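Local coordinates for probable acetyltransferase (Agrobacterium tumefaciens, PDB 2GE3), which binds acetyl coenzyme A and, as a probable GNAT-family acetyltransferase, is likely to transfer the acetyl group to an acceptor substrate, at residues A[7-17]-A[60-70]; A[71-79]-A[110-119]. All coordinates share one frame; numbering follows the deposited sequence.

Interaction 1: residues A[7-17]-A[60-70]; sequences TVTIKPIRAEH and QFVAIADGDVI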
loop_
_atom_site.group_PDB
_atom_site.type_symbol
_atom_site.label_atom_id
_atom_site.label_comp_id
_atom_site.label_asym_id
_atom_site.label_seq_id
_atom_site.Cartn_x
_atom_site.Cartn_y
_atom_site.Cartn_z
ATOM N N THR A 7 -4.816 -29.699 21.193
ATOM C CA THR A 7 -5.753 -28.621 20.796
ATOM C C THR A 7 -5.169 -27.218 20.466
ATOM O O THR A 7 -4.339 -26.672 21.204
ATOM C CB THR A 7 -6.959 -28.542 21.725
ATOM O OG1 THR A 7 -8.162 -28.632 20.945
ATOM C CG2 THR A 7 -6.972 -27.252 22.622
ATOM N N VAL A 8 -5.552 -26.689 19.305
ATOM C CA VAL A 8 -5.339 -25.274 19.003
ATOM C C VAL A 8 -6.618 -24.514 19.247
ATOM O O VAL A 8 -7.687 -24.959 18.856
ATOM C CB VAL A 8 -4.858 -25.031 17.578
ATOM C CG1 VAL A 8 -4.830 -23.570 17.271
ATOM C CG2 VAL A 8 -3.452 -25.592 17.420
ATOM N N THR A 9 -6.499 -23.393 19.950
ATOM C CA THR A 9 -7.607 -22.438 20.098
ATOM C C THR A 9 -7.290 -21.125 19.463
ATOM O O THR A 9 -6.146 -20.637 19.542
ATOM C CB THR A 9 -7.923 -22.225 21.549
ATOM O OG1 THR A 9 -8.142 -23.528 22.084
ATOM C CG2 THR A 9 -9.230 -21.452 21.717
ATOM N N ILE A 10 -8.307 -20.582 18.781
ATOM C CA ILE A 10 -8.217 -19.281 18.098
ATOM C C ILE A 10 -9.009 -18.260 18.919
ATOM O O ILE A 10 -10.123 -18.492 19.264
ATOM C CB ILE A 10 -8.771 -19.416 16.671
ATOM C CG1 ILE A 10 -7.822 -20.285 15.838
ATOM C CG2 ILE A 10 -9.045 -18.018 16.055
ATOM C CD1 ILE A 10 -8.428 -20.878 14.699
ATOM N N LYS A 11 -8.432 -17.120 19.232
ATOM C CA LYS A 11 -9.135 -16.124 20.028
ATOM C C LYS A 11 -8.616 -14.750 19.614
ATOM O O LYS A 11 -7.523 -14.669 19.034
ATOM C CB LYS A 11 -8.853 -16.358 21.512
ATOM C CG LYS A 11 -7.362 -16.459 21.761
ATOM C CD LYS A 11 -7.046 -17.041 23.114
ATOM C CE LYS A 11 -7.731 -18.393 23.347
ATOM N NZ LYS A 11 -6.830 -19.289 24.150
ATOM N N PRO A 12 -9.401 -13.674 19.905
ATOM C CA PRO A 12 -8.889 -12.302 19.682
ATOM C C PRO A 12 -7.622 -12.101 20.473
ATOM O O PRO A 12 -7.415 -12.731 21.491
ATOM C CB PRO A 12 -10.067 -11.365 20.110
ATOM C CG PRO A 12 -11.290 -12.274 19.983
ATOM C CD PRO A 12 -10.779 -13.680 20.419
ATOM N N ILE A 13 -6.696 -11.341 19.944
ATOM C CA ILE A 13 -5.460 -11.127 20.657
ATOM C C ILE A 13 -5.722 -10.224 21.909
ATOM O O ILE A 13 -6.565 -9.271 21.885
ATOM C CB ILE A 13 -4.374 -10.532 19.733
ATOM C CG1 ILE A 13 -2.973 -10.725 20.363
ATOM C CG2 ILE A 13 -4.701 -9.055 19.434
ATOM C CD1 ILE A 13 -1.717 -10.528 19.349
ATOM N N ARG A 14 -5.021 -10.548 23.005
ATOM C CA ARG A 14 -5.038 -9.707 24.193
ATOM C C ARG A 14 -3.615 -9.226 24.518
ATOM O O ARG A 14 -2.612 -9.792 24.011
ATOM C CB ARG A 14 -5.641 -10.495 25.339
ATOM C CG ARG A 14 -7.124 -10.907 25.105
ATOM C CD ARG A 14 -7.817 -11.506 26.389
ATOM N NE ARG A 14 -7.006 -12.543 27.018
ATOM C CZ ARG A 14 -7.097 -13.865 26.811
ATOM N NH1 ARG A 14 -8.007 -14.385 25.991
ATOM N NH2 ARG A 14 -6.282 -14.685 27.467
ATOM N N ALA A 15 -3.527 -8.182 25.352
ATOM C CA ALA A 15 -2.253 -7.596 25.820
ATOM C C ALA A 15 -1.180 -8.626 26.245
ATOM O O ALA A 15 0.013 -8.426 26.003
ATOM C CB ALA A 15 -2.501 -6.582 26.989
ATOM N N GLU A 16 -1.602 -9.690 26.918
ATOM C CA GLU A 16 -0.685 -10.720 27.391
ATOM C C GLU A 16 0.048 -11.522 26.247
ATOM O O GLU A 16 1.154 -12.033 26.447
ATOM C CB GLU A 16 -1.492 -11.661 28.251
ATOM C CG GLU A 16 -2.342 -12.605 27.460
ATOM C CD GLU A 16 -3.351 -13.305 28.331
ATOM O OE1 GLU A 16 -4.497 -12.806 28.393
ATOM O OE2 GLU A 16 -2.977 -14.330 28.978
ATOM N N HIS A 17 -0.578 -11.606 25.064
ATOM C CA HIS A 17 -0.066 -12.347 23.882
ATOM C C HIS A 17 1.078 -11.630 23.185
ATOM O O HIS A 17 1.780 -12.246 22.408
ATOM C CB HIS A 17 -1.209 -12.578 22.842
ATOM C CG HIS A 17 -2.368 -13.354 23.395
ATOM N ND1 HIS A 17 -2.195 -14.513 24.128
ATOM C CD2 HIS A 17 -3.703 -13.111 23.392
ATOM C CE1 HIS A 17 -3.378 -14.986 24.496
ATOM N NE2 HIS A 17 -4.310 -14.155 24.057
ATOM N N GLN A 60 -7.887 -9.106 14.928
ATOM C CA GLN A 60 -6.594 -9.637 15.108
ATOM C C GLN A 60 -6.705 -10.871 15.983
ATOM O O GLN A 60 -7.092 -10.790 17.131
ATOM C CB GLN A 60 -5.635 -8.612 15.701
ATOM C CG GLN A 60 -4.200 -9.148 15.903
ATOM C CD GLN A 60 -3.240 -7.977 16.276
ATOM O OE1 GLN A 60 -3.620 -7.037 17.043
ATOM N NE2 GLN A 60 -2.039 -7.987 15.665
ATOM N N PHE A 61 -6.377 -12.024 15.410
ATOM C CA PHE A 61 -6.624 -13.296 16.078
ATOM C C PHE A 61 -5.335 -14.067 16.223
ATOM O O PHE A 61 -4.456 -13.995 15.355
ATOM C CB PHE A 61 -7.656 -14.105 15.249
ATOM C CG PHE A 61 -9.056 -13.575 15.376
ATOM C CD1 PHE A 61 -9.467 -12.424 14.683
ATOM C CD2 PHE A 61 -9.932 -14.164 16.274
ATOM C CE1 PHE A 61 -10.778 -11.868 14.920
ATOM C CE2 PHE A 61 -11.198 -13.641 16.482
ATOM C CZ PHE A 61 -11.615 -12.493 15.812
ATOM N N VAL A 62 -5.231 -14.842 17.318
ATOM C CA VAL A 62 -4.028 -15.669 17.543
ATOM C C VAL A 62 -4.427 -17.115 17.641
ATOM O O VAL A 62 -5.533 -17.397 18.076
ATOM C CB VAL A 62 -3.172 -15.190 18.708
ATOM C CG1 VAL A 62 -2.453 -13.952 18.240
ATOM C CG2 VAL A 62 -4.048 -15.024 20.038
ATOM N N ALA A 63 -3.566 -18.010 17.157
ATOM C CA ALA A 63 -3.799 -19.407 17.467
ATOM C C ALA A 63 -2.861 -19.792 18.574
ATOM O O ALA A 63 -1.656 -19.615 18.470
ATOM C CB ALA A 63 -3.628 -20.279 16.260
ATOM N N ILE A 64 -3.437 -20.403 19.601
ATOM C CA ILE A 64 -2.758 -20.703 20.829
ATOM C C ILE A 64 -2.629 -22.235 21.041
ATOM O O ILE A 64 -3.661 -22.990 20.990
ATOM C CB ILE A 64 -3.494 -20.030 22.041
ATOM C CG1 ILE A 64 -2.918 -18.640 22.202
ATOM C CG2 ILE A 64 -3.147 -20.737 23.380
ATOM C CD1 ILE A 64 -3.726 -17.783 21.759
ATOM N N ALA A 65 -1.393 -22.684 21.228
ATOM C CA ALA A 65 -1.173 -24.096 21.556
ATOM C C ALA A 65 -0.187 -24.216 22.737
ATOM O O ALA A 65 0.947 -23.693 22.711
ATOM C CB ALA A 65 -0.672 -24.932 20.315
ATOM N N ASP A 66 -0.665 -24.875 23.789
ATOM C CA ASP A 66 0.093 -24.993 25.070
ATOM C C ASP A 66 0.584 -23.630 25.559
ATOM O O ASP A 66 1.764 -23.419 25.816
ATOM C CB ASP A 66 1.241 -25.990 24.913
ATOM C CG ASP A 66 0.730 -27.460 24.734
ATOM O OD1 ASP A 66 -0.068 -27.969 25.601
ATOM O OD2 ASP A 66 1.150 -28.110 23.740
ATOM N N GLY A 67 -0.350 -22.700 25.652
ATOM C CA GLY A 67 -0.016 -21.339 26.029
ATOM C C GLY A 67 0.752 -20.483 25.014
ATOM O O GLY A 67 0.758 -19.266 25.173
ATOM N N ASP A 68 1.410 -21.056 24.007
ATOM C CA ASP A 68 2.211 -20.237 23.048
ATOM C C ASP A 68 1.305 -19.762 21.878
ATOM O O ASP A 68 0.380 -20.479 21.535
ATOM C CB ASP A 68 3.397 -21.067 22.474
ATOM C CG ASP A 68 4.469 -21.508 23.563
ATOM O OD1 ASP A 68 5.250 -20.629 24.031
ATOM O OD2 ASP A 68 4.604 -22.737 23.904
ATOM N N VAL A 69 1.598 -18.581 21.282
ATOM C CA VAL A 69 1.066 -18.127 19.979
ATOM C C VAL A 69 1.816 -18.916 18.899
ATOM O O VAL A 69 3.040 -18.815 18.777
ATOM C CB VAL A 69 1.148 -16.543 19.712
ATOM C CG1 VAL A 69 0.807 -16.170 18.203
ATOM C CG2 VAL A 69 0.225 -15.716 20.684
ATOM N N ILE A 70 1.079 -19.753 18.156
ATOM C CA ILE A 70 1.685 -20.521 17.061
ATOM C C ILE A 70 1.213 -20.020 15.668
ATOM O O ILE A 70 1.657 -20.501 14.633
ATOM C CB ILE A 70 1.485 -22.057 17.272
ATOM C CG1 ILE A 70 0.044 -22.364 17.597
ATOM C CG2 ILE A 70 2.255 -22.595 18.471
ATOM C CD1 ILE A 70 -0.632 -23.153 16.563
HETATM O O HOH W 1 -4.798 -24.283 23.174
HETATM O O HOH W 2 -2.763 -26.692 23.520
#
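The imidazole of H17 is held between two aliphatic groups: V62 CG2 makes a CH-pi contact with one face, 4.1 Å from the centre of the H17 ring, while E16 CG covers the opposite face. H17 NE2 in turn lies over one face of the R14 guanidinium, whose NE and NH2 both grip E16 OE1 side-on, a salt bridge of 2.8 Å from R14 NH2 to E16 OE1. The phenyl ring of F61 has P12 CA over one face, and the P12 ring lies alongside it, pointing the same way. Strand 9-12 runs antiparallel to strand 60-65. T9 pairs with I64 and K11 with V62 through two backbone hydrogen bonds each, and I13 N extends the pairing to Q60 O at 2.9 Å. The side chain of K11 leaves with CG between its backbone N and carbonyl carbon (chi1 51°), and an extended chi2 lays CD 3.7 Å from I64 CD1; bends at chi3 and chi4 then carry K11 NZ to 4.0 Å from I64 CB. On the other face of the sheet V8 CG1 touches A63 CB at 3.6 Å, and V8 CG2 meets I70 CD1 tip to tip. Beyond the T9-I64 pair, toward T7, one water bridges T7 O and I64 O, and a second joins T7 O to D66 N within the type I' turn A65-D68. Strand 9-12 is thus added to the edge of the GNAT sheet by main-chain bonds that depend little on side-chain identity, whereas apolar contacts on both faces and the covered imidazole probably add specificity to the register.

Interaction 2: residues A[71-79]-A[110-119]; sequences GWCDIRRQD and TLDAAHEFGL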
loop_
_atom_site.group_PDB
_atom_site.type_symbol
_atom_site.label_atom_id
_atom_site.label_comp_id
_atom_site.label_asym_id
_atom_site.label_seq_id
_atom_site.Cartn_x
_atom_site.Cartn_y
_atom_site.Cartn_z
ATOM N N GLY A 71 0.405 -18.960 15.663
ATOM C CA GLY A 71 -0.147 -18.456 14.443
ATOM C C GLY A 71 -0.973 -17.226 14.726
ATOM O O GLY A 71 -1.359 -17.038 15.835
ATOM N N TRP A 72 -1.211 -16.407 13.685
ATOM C CA TRP A 72 -1.964 -15.159 13.801
ATOM C C TRP A 72 -2.557 -14.808 12.441
ATOM O O TRP A 72 -2.116 -15.269 11.423
ATOM C CB TRP A 72 -1.083 -14.022 14.275
ATOM C CG TRP A 72 -0.158 -13.521 13.199
ATOM C CD1 TRP A 72 -0.377 -12.458 12.348
ATOM C CD2 TRP A 72 1.121 -14.063 12.857
ATOM N NE1 TRP A 72 0.715 -12.278 11.558
ATOM C CE2 TRP A 72 1.645 -13.256 11.841
ATOM C CE3 TRP A 72 1.901 -15.148 13.368
ATOM C CZ2 TRP A 72 2.917 -13.505 11.237
ATOM C CZ3 TRP A 72 3.203 -15.380 12.774
ATOM C CH2 TRP A 72 3.660 -14.579 11.733
ATOM N N CYS A 73 -3.587 -13.990 12.463
ATOM C CA CYS A 73 -4.145 -13.472 11.265
ATOM C C CYS A 73 -4.650 -12.111 11.693
ATOM O O CYS A 73 -5.344 -11.990 12.705
ATOM C CB CYS A 73 -5.258 -14.431 10.746
ATOM S SG CYS A 73 -6.122 -13.901 9.251
ATOM N N ASP A 74 -4.392 -11.094 10.894
ATOM C CA ASP A 74 -4.879 -9.796 11.267
ATOM C C ASP A 74 -5.277 -8.896 10.085
ATOM O O ASP A 74 -4.867 -9.106 8.937
ATOM C CB ASP A 74 -3.986 -9.090 12.292
ATOM C CG ASP A 74 -2.533 -8.873 11.828
ATOM O OD1 ASP A 74 -2.261 -8.672 10.607
ATOM O OD2 ASP A 74 -1.639 -8.847 12.743
ATOM N N ILE A 75 -6.169 -7.952 10.372
ATOM C CA ILE A 75 -6.644 -7.061 9.304
ATOM C C ILE A 75 -6.376 -5.609 9.760
ATOM O O ILE A 75 -6.911 -5.188 10.797
ATOM C CB ILE A 75 -8.122 -7.370 8.825
ATOM C CG1 ILE A 75 -8.210 -8.772 8.208
ATOM C CG2 ILE A 75 -8.638 -6.325 7.764
ATOM C CD1 ILE A 75 -9.625 -9.295 7.782
ATOM N N ARG A 76 -5.485 -4.899 9.055
ATOM C CA ARG A 76 -5.292 -3.462 9.291
ATOM C C ARG A 76 -6.183 -2.592 8.376
ATOM O O ARG A 76 -6.062 -2.613 7.128
ATOM C CB ARG A 76 -3.812 -3.061 9.230
ATOM C CG ARG A 76 -3.138 -3.160 7.803
ATOM C CD ARG A 76 -1.602 -2.819 7.820
ATOM N NE ARG A 76 -1.093 -3.490 9.029
ATOM C CZ ARG A 76 -0.664 -4.742 9.039
ATOM N NH1 ARG A 76 -0.631 -5.423 7.874
ATOM N NH2 ARG A 76 -0.270 -5.296 10.197
ATOM N N ARG A 77 -7.098 -1.853 9.026
ATOM C CA ARG A 77 -7.880 -0.764 8.407
ATOM C C ARG A 77 -7.024 0.352 7.750
ATOM O O ARG A 77 -6.113 0.868 8.379
ATOM C CB ARG A 77 -8.836 -0.141 9.410
ATOM C CG ARG A 77 -10.053 0.483 8.728
ATOM C CD ARG A 77 -11.057 1.052 9.731
ATOM N NE ARG A 77 -12.190 1.671 9.072
ATOM C CZ ARG A 77 -13.018 2.543 9.668
ATOM N NH1 ARG A 77 -12.816 2.912 10.937
ATOM N NH2 ARG A 77 -14.061 3.065 9.013
ATOM N N GLN A 78 -7.323 0.659 6.463
ATOM C CA GLN A 78 -6.714 1.780 5.714
ATOM C C GLN A 78 -7.052 3.096 6.440
ATOM O O GLN A 78 -8.114 3.251 7.034
ATOM C CB GLN A 78 -7.193 1.855 4.255
ATOM C CG GLN A 78 -6.611 0.817 3.284
ATOM C CD GLN A 78 -5.100 1.007 2.929
ATOM O OE1 GLN A 78 -4.315 0.060 3.067
ATOM N NE2 GLN A 78 -4.689 2.236 2.481
ATOM N N ASP A 79 -6.111 4.032 6.405
ATOM C CA ASP A 79 -6.266 5.273 7.155
ATOM C C ASP A 79 -7.075 6.294 6.430
ATOM O O ASP A 79 -8.015 6.853 7.003
ATOM C CB ASP A 79 -4.917 5.873 7.553
ATOM C CG ASP A 79 -4.640 5.692 9.050
ATOM O OD1 ASP A 79 -4.449 4.511 9.501
ATOM O OD2 ASP A 79 -4.644 6.743 9.768
ATOM N N THR A 110 -11.254 -14.313 11.339
ATOM C CA THR A 110 -10.729 -12.959 11.152
ATOM C C THR A 110 -11.597 -12.197 10.133
ATOM O O THR A 110 -11.889 -11.044 10.348
ATOM C CB THR A 110 -9.222 -12.971 10.773
ATOM O OG1 THR A 110 -8.504 -13.695 11.785
ATOM C CG2 THR A 110 -8.596 -11.488 10.622
ATOM N N LEU A 111 -12.016 -12.842 9.046
ATOM C CA LEU A 111 -12.949 -12.255 8.066
ATOM C C LEU A 111 -14.325 -12.004 8.604
ATOM O O LEU A 111 -15.016 -11.004 8.247
ATOM C CB LEU A 111 -13.043 -13.162 6.814
ATOM C CG LEU A 111 -11.743 -13.220 5.938
ATOM C CD1 LEU A 111 -11.903 -14.292 4.898
ATOM C CD2 LEU A 111 -11.446 -11.833 5.201
ATOM N N ASP A 112 -14.818 -12.954 9.402
ATOM C CA ASP A 112 -16.067 -12.712 10.001
ATOM C C ASP A 112 -16.021 -11.478 10.940
ATOM O O ASP A 112 -16.903 -10.606 10.877
ATOM C CB ASP A 112 -16.593 -13.945 10.682
ATOM C CG ASP A 112 -18.109 -14.152 10.343
ATOM O OD1 ASP A 112 -18.484 -14.477 9.128
ATOM O OD2 ASP A 112 -18.886 -13.899 11.273
ATOM N N ALA A 113 -14.991 -11.357 11.775
ATOM C CA ALA A 113 -14.908 -10.157 12.593
ATOM C C ALA A 113 -14.776 -8.872 11.710
ATOM O O ALA A 113 -15.271 -7.803 12.103
ATOM C CB ALA A 113 -13.762 -10.248 13.499
ATOM N N ALA A 114 -14.080 -8.954 10.567
ATOM C CA ALA A 114 -13.957 -7.763 9.687
ATOM C C ALA A 114 -15.294 -7.310 9.108
ATOM O O ALA A 114 -15.573 -6.127 8.973
ATOM C CB ALA A 114 -12.955 -7.976 8.556
ATOM N N HIS A 115 -16.086 -8.296 8.730
ATOM C CA HIS A 115 -17.371 -8.034 8.202
ATOM C C HIS A 115 -18.262 -7.411 9.309
ATOM O O HIS A 115 -18.848 -6.400 9.071
ATOM C CB HIS A 115 -17.937 -9.329 7.648
ATOM C CG HIS A 115 -19.173 -9.170 6.810
ATOM N ND1 HIS A 115 -19.633 -10.164 5.967
ATOM C CD2 HIS A 115 -20.045 -8.147 6.674
ATOM C CE1 HIS A 115 -20.732 -9.757 5.357
ATOM N NE2 HIS A 115 -20.997 -8.533 5.755
ATOM N N GLU A 116 -18.313 -8.010 10.498
ATOM C CA GLU A 116 -19.008 -7.465 11.645
ATOM C C GLU A 116 -18.574 -6.053 11.927
ATOM O O GLU A 116 -19.375 -5.214 12.232
ATOM C CB GLU A 116 -18.749 -8.314 12.891
ATOM C CG GLU A 116 -19.859 -8.086 14.067
ATOM C CD GLU A 116 -19.779 -9.156 15.208
ATOM O OE1 GLU A 116 -18.990 -10.117 15.095
ATOM O OE2 GLU A 116 -20.501 -9.056 16.236
ATOM N N PHE A 117 -17.282 -5.784 11.850
ATOM C CA PHE A 117 -16.822 -4.423 12.049
ATOM C C PHE A 117 -17.371 -3.460 10.967
ATOM O O PHE A 117 -17.381 -2.299 11.186
ATOM C CB PHE A 117 -15.278 -4.418 12.089
ATOM C CG PHE A 117 -14.650 -3.056 12.164
ATOM C CD1 PHE A 117 -14.027 -2.625 13.368
ATOM C CD2 PHE A 117 -14.660 -2.174 11.036
ATOM C CE1 PHE A 117 -13.414 -1.351 13.455
ATOM C CE2 PHE A 117 -14.057 -0.906 11.106
ATOM C CZ PHE A 117 -13.422 -0.501 12.339
ATOM N N GLY A 118 -17.721 -3.887 9.757
ATOM C CA GLY A 118 -18.215 -2.921 8.805
ATOM C C GLY A 118 -17.354 -2.683 7.590
ATOM O O GLY A 118 -17.684 -1.835 6.789
ATOM N N LEU A 119 -16.264 -3.447 7.423
ATOM C CA LEU A 119 -15.403 -3.360 6.278
ATOM C C LEU A 119 -16.061 -3.995 5.098
ATOM O O LEU A 119 -16.903 -4.901 5.238
ATOM C CB LEU A 119 -14.029 -3.985 6.561
ATOM C CG LEU A 119 -13.152 -3.380 7.681
ATOM C CD1 LEU A 119 -11.854 -4.215 7.855
ATOM C CD2 LEU A 119 -12.698 -1.961 7.381
#
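I75 is the side chain around which strand 71-77 and helix 110-117 close on each other. With chi1 at -63° its CG1 stands anti to the carbonyl carbon, and chi2 is extended (175°), a shape that carries CD1 to A114 CB at 3.7 Å and brings it near L111 CD2. The other branch, CG2, turns to L119 CD1 at 3.8 Å, so one isoleucine serves both the helix and L119, two residues past its end. I75 and T110 slide past each other in opposite directions, and T110 CG2 lies 3.7 Å from I75 CG1. The threonine hydroxyl bonds back to the carbonyl of L106 in its own helix, and T110 OG1 meets C73 SG at 3.5 Å by packing alone. At the far end R77 is extended from CG to NE and crosses F117 at about a right angle. Its guanidinium turns one face to F117 CE2, while the phenyl ring presents its edge; the two planes are 73° apart, and R77 NH1 comes within 3.7 Å of F117 CZ. Because the cation meets the rim of the ring, this is not a cation-pi stack; R77 NE is bonded instead to the carbonyl of A84. L119 CD2 supports the same arm at R77 CG, 3.8 Å away. The helix finishes in a Schellman motif at G118, whose positive phi turns the chain and sets L119 facing the strand. Helix 102-117 thereby packs on one face of the central sheet, its segment 110-117 roughly parallel to strand 71-77, while W72 and D74 point to the other face, where helices 18-29 and 43-55 lie.

Both contacts are largely buried and both draw on strand 68-77, but they build the fold in different directions. Interaction 1 works within the sheet, adding an outermost strand through backbone hydrogen bonds, with partly exposed side chains and waters toward its margin. Interaction 2 works perpendicular to the sheet, packing a helix onto one face of a strand nearer the middle by side-chain contacts without a single hydrogen bond between its segments; its more exposed end is the arginine-phenylalanine meeting. The two are stitched together where strands 60-65 and 68-77 pair: A63 N probably bonds to G71 O and F61 N to C73 O, while F61 also packs against T110.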